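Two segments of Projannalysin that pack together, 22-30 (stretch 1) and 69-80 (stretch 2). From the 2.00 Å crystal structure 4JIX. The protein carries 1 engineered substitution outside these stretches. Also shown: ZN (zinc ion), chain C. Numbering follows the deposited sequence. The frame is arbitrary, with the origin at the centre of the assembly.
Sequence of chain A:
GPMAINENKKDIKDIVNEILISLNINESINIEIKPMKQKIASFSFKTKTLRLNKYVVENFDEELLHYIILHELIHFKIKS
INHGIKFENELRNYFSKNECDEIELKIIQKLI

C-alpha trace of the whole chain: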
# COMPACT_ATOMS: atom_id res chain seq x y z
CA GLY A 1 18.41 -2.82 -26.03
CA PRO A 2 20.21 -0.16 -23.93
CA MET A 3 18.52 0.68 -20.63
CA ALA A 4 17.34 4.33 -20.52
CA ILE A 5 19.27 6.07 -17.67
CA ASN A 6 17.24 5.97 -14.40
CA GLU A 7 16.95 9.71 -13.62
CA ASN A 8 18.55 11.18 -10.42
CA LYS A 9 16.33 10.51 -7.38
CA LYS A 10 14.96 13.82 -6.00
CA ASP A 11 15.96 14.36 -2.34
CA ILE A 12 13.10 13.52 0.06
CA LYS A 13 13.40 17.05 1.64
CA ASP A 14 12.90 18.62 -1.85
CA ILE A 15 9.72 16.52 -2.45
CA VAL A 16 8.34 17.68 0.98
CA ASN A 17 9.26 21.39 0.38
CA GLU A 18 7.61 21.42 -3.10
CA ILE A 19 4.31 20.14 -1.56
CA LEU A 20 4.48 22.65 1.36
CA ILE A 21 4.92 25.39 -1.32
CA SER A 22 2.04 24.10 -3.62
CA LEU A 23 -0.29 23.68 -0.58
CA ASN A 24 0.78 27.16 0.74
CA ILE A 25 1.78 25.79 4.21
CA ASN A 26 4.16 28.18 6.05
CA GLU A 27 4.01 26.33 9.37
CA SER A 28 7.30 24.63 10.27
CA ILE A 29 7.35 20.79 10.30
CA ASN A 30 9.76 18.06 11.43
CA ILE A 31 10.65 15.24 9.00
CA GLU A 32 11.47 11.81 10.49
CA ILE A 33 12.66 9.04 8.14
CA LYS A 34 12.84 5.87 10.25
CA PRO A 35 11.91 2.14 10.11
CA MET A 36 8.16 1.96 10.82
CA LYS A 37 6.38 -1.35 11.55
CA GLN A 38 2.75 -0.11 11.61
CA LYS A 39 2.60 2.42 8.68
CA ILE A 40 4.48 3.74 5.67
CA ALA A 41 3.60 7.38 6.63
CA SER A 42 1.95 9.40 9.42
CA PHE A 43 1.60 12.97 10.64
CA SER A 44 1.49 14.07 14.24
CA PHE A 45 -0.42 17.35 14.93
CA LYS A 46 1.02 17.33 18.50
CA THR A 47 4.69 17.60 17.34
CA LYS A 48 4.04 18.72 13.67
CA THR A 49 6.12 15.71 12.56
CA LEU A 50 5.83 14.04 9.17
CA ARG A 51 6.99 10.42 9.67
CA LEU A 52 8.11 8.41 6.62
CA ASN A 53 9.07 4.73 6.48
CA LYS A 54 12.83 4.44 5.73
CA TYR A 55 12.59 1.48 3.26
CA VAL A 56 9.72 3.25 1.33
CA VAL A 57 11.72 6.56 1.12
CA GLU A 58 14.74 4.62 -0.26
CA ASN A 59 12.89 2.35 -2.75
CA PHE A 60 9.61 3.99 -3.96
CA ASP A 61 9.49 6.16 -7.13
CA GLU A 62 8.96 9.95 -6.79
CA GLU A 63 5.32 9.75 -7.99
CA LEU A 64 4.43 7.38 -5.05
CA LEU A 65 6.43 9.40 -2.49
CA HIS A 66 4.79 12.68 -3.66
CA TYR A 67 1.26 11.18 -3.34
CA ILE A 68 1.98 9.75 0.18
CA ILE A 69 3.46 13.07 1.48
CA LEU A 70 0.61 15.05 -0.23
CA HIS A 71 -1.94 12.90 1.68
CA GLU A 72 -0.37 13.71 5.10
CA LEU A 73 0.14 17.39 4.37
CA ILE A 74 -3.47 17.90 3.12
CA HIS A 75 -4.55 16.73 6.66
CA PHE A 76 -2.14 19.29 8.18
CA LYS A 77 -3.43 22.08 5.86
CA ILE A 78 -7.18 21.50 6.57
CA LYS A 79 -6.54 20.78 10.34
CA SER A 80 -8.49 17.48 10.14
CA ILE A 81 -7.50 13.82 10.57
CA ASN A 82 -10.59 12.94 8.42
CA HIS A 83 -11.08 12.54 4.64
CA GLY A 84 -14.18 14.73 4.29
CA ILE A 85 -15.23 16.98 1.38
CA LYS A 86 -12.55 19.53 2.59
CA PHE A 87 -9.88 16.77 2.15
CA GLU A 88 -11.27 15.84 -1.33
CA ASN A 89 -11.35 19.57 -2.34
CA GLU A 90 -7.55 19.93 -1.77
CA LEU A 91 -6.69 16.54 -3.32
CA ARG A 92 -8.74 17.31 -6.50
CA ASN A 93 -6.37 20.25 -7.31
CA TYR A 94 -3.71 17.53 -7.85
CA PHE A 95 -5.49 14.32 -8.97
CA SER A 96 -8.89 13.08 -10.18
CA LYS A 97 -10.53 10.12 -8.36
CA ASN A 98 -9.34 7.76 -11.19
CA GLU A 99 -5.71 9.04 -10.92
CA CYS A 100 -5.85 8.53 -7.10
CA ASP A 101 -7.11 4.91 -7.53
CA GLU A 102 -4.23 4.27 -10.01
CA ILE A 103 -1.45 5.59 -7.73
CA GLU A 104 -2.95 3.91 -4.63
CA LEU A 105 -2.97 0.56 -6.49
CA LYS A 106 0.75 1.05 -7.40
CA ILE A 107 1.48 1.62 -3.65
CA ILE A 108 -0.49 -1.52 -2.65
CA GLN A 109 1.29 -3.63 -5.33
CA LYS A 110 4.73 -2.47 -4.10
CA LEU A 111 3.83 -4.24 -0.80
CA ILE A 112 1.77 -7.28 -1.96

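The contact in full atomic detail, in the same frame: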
# COMPACT_ATOMS: atom_id res chain seq x y z
N SER A 22 3.28 24.23 -2.82
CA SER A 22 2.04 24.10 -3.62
C SER A 22 0.78 24.16 -2.75
O SER A 22 -0.22 24.74 -3.17
CB SER A 22 2.06 22.83 -4.47
OG SER A 22 1.94 21.67 -3.65
N LEU A 23 0.84 23.63 -1.51
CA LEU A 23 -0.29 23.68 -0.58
C LEU A 23 -0.35 24.99 0.20
O LEU A 23 -1.31 25.20 0.94
CB LEU A 23 -0.25 22.50 0.41
CG LEU A 23 -0.72 21.14 -0.11
CD1 LEU A 23 -0.49 20.07 0.96
CD2 LEU A 23 -2.20 21.16 -0.52
N ASN A 24 0.66 25.86 0.05
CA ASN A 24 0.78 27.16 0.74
C ASN A 24 0.79 26.99 2.29
O ASN A 24 0.07 27.67 3.02
CB ASN A 24 -0.32 28.15 0.30
CG ASN A 24 -0.06 29.59 0.67
OD1 ASN A 24 1.07 30.10 0.56
ND2 ASN A 24 -1.09 30.29 1.11
N ILE A 25 1.61 26.03 2.77
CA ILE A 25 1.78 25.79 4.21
C ILE A 25 3.08 26.49 4.65
O ILE A 25 4.18 26.12 4.18
CB ILE A 25 1.80 24.26 4.54
CG1 ILE A 25 0.46 23.54 4.21
CG2 ILE A 25 2.22 24.01 6.01
CD1 ILE A 25 0.56 21.96 4.12
N ASN A 26 2.97 27.50 5.53
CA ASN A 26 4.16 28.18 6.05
C ASN A 26 4.43 27.79 7.51
O ASN A 26 5.28 28.38 8.17
CB ASN A 26 4.13 29.71 5.91
CG ASN A 26 5.50 30.33 6.18
OD1 ASN A 26 6.55 29.80 5.81
ND2 ASN A 26 5.53 31.42 6.94
N GLU A 27 3.71 26.79 8.03
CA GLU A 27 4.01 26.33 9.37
C GLU A 27 5.20 25.40 9.27
O GLU A 27 5.28 24.62 8.31
CB GLU A 27 2.81 25.62 10.02
CG GLU A 27 1.77 26.58 10.56
CD GLU A 27 0.54 25.86 11.06
OE1 GLU A 27 -0.30 25.47 10.21
OE2 GLU A 27 0.45 25.62 12.28
N SER A 28 6.11 25.48 10.23
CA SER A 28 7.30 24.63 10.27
C SER A 28 6.91 23.18 10.60
O SER A 28 5.98 22.95 11.37
CB SER A 28 8.26 25.16 11.34
OG SER A 28 9.59 25.21 10.87
N ILE A 29 7.60 22.20 9.99
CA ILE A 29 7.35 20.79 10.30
C ILE A 29 8.69 20.08 10.54
O ILE A 29 9.75 20.55 10.12
CB ILE A 29 6.50 20.03 9.25
CG1 ILE A 29 7.18 19.97 7.86
CG2 ILE A 29 5.07 20.56 9.17
CD1 ILE A 29 6.72 18.75 6.96
N ASN A 30 8.62 18.94 11.22
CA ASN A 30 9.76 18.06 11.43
C ASN A 30 9.59 16.90 10.48
O ASN A 30 8.46 16.47 10.24
CB ASN A 30 9.83 17.59 12.89
CG ASN A 30 10.00 18.74 13.85
OD1 ASN A 30 11.01 19.45 13.82
ND2 ASN A 30 9.00 18.96 14.68
N ILE A 69 3.16 11.84 0.75
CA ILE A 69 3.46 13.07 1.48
C ILE A 69 2.30 14.05 1.31
O ILE A 69 1.91 14.69 2.29
CB ILE A 69 4.82 13.68 1.05
CG1 ILE A 69 6.00 12.74 1.42
CG2 ILE A 69 5.03 15.08 1.68
CD1 ILE A 69 7.31 13.00 0.61
N LEU A 70 1.76 14.19 0.07
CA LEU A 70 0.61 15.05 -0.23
C LEU A 70 -0.57 14.67 0.66
O LEU A 70 -1.22 15.56 1.20
CB LEU A 70 0.21 14.94 -1.71
CG LEU A 70 -0.99 15.79 -2.19
CD1 LEU A 70 -0.70 17.32 -2.14
CD2 LEU A 70 -1.43 15.38 -3.60
N HIS A 71 -0.84 13.36 0.82
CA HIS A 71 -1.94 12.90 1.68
C HIS A 71 -1.77 13.45 3.11
O HIS A 71 -2.71 14.04 3.65
CB HIS A 71 -2.02 11.35 1.72
CG HIS A 71 -3.18 10.85 2.53
ND1 HIS A 71 -4.37 10.47 1.93
CD2 HIS A 71 -3.31 10.72 3.87
CE1 HIS A 71 -5.17 10.09 2.92
NE2 HIS A 71 -4.58 10.26 4.12
N GLU A 72 -0.60 13.25 3.72
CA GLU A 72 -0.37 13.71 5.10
C GLU A 72 -0.46 15.22 5.26
O GLU A 72 -0.93 15.71 6.29
CB GLU A 72 1.02 13.28 5.60
CG GLU A 72 1.35 11.82 5.37
CD GLU A 72 0.41 10.84 6.03
OE1 GLU A 72 -0.31 11.24 6.97
OE2 GLU A 72 0.36 9.69 5.56
N LEU A 73 0.07 15.95 4.27
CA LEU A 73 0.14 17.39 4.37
C LEU A 73 -1.20 18.05 4.06
O LEU A 73 -1.44 19.13 4.59
CB LEU A 73 1.31 17.96 3.53
CG LEU A 73 2.72 17.56 4.05
CD1 LEU A 73 3.82 18.22 3.23
CD2 LEU A 73 2.92 17.92 5.55
N ILE A 74 -2.10 17.39 3.32
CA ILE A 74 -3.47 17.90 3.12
C ILE A 74 -4.15 17.91 4.51
O ILE A 74 -4.73 18.94 4.88
CB ILE A 74 -4.29 17.14 2.05
CG1 ILE A 74 -3.75 17.46 0.63
CG2 ILE A 74 -5.81 17.49 2.14
CD1 ILE A 74 -4.25 16.51 -0.45
N HIS A 75 -4.01 16.81 5.30
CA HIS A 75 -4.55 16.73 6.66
C HIS A 75 -4.05 17.92 7.49
O HIS A 75 -4.84 18.57 8.18
CB HIS A 75 -4.13 15.42 7.36
CG HIS A 75 -4.88 14.21 6.93
ND1 HIS A 75 -6.25 14.11 7.09
CD2 HIS A 75 -4.42 13.06 6.39
CE1 HIS A 75 -6.58 12.91 6.64
NE2 HIS A 75 -5.52 12.25 6.21
N PHE A 76 -2.74 18.20 7.43
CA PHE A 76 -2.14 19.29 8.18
C PHE A 76 -2.73 20.63 7.72
O PHE A 76 -3.08 21.46 8.57
CB PHE A 76 -0.61 19.28 8.06
CG PHE A 76 0.10 20.36 8.86
CD1 PHE A 76 1.17 21.07 8.31
CD2 PHE A 76 -0.27 20.63 10.18
CE1 PHE A 76 1.84 22.04 9.06
CE2 PHE A 76 0.40 21.60 10.93
CZ PHE A 76 1.45 22.31 10.36
N LYS A 77 -2.88 20.82 6.39
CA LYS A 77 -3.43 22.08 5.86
C LYS A 77 -4.88 22.34 6.31
O LYS A 77 -5.19 23.47 6.71
CB LYS A 77 -3.37 22.10 4.32
CG LYS A 77 -3.52 23.53 3.79
CD LYS A 77 -4.05 23.54 2.40
CE LYS A 77 -4.33 24.94 1.93
NZ LYS A 77 -4.15 25.04 0.46
N ILE A 78 -5.76 21.33 6.25
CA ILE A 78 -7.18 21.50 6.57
C ILE A 78 -7.46 21.35 8.09
O ILE A 78 -8.60 21.55 8.52
CB ILE A 78 -8.06 20.53 5.72
CG1 ILE A 78 -7.82 19.04 6.09
CG2 ILE A 78 -7.85 20.81 4.22
CD1 ILE A 78 -8.81 18.06 5.57
N LYS A 79 -6.43 20.99 8.89
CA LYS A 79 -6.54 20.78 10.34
C LYS A 79 -7.63 19.72 10.65
O LYS A 79 -8.52 19.95 11.46
CB LYS A 79 -6.79 22.11 11.10
CG LYS A 79 -5.73 23.21 10.84
CD LYS A 79 -4.33 22.83 11.41
CE LYS A 79 -3.26 23.88 11.19
NZ LYS A 79 -2.84 23.98 9.78
N SER A 80 -7.55 18.58 9.95
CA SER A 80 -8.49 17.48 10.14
C SER A 80 -7.81 16.16 9.87
O SER A 80 -7.11 16.03 8.88
CB SER A 80 -9.69 17.62 9.21
OG SER A 80 -10.59 16.53 9.37
ZN ZN C . -5.51 10.13 5.98
O HOH W 1 -5.49 7.95 5.82

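An irregular segment lies against a helix here, and alternation does the sorting. Beyond the end of the preceding helix, where Asn24 takes positive phi in a Schellman motif, Ile25, Glu27 and Ile29 point toward stretch 2 while Asn26 and Ser28 point away. The helix answers with Leu73 and, about one turn on, Phe76 and Lys77; the backbones come nearest at Ile25 and Lys77, 6.6 Å between CA atoms.

Leu23, buried in m,t, sends CD1 to 3.8 Å from Leu73 CB and 4.1 Å from Leu70 CD1. Leu70 starts sideways, but its t,p rotamer brings its end closer. Ile25, also m,t, places CD1 4.1 Å from Leu73 CB and CG2 3.7 Å from Phe76 CE1. Ile29 takes p instead, placing CG2 3.6 Å from the same Phe76 CE1 and CD1 4.1 Å from Leu73 CD2. Phe76, at chi1 t, thus meets both isoleucines obliquely, with Glu27 CB 3.6 Å from its CZ.

Lysines supply the polar links. Lys77, all t, reaches out so that NZ donates to Leu23 O at 2.9 Å. Lys79, with positive phi after the helix, folds back through m,m,t,m: its NZ bonds Phe76 O at 2.8 Å and forms a salt bridge with Glu27 OE1 at 3.0 Å.

His71 and His75 instead bind zinc through NE2.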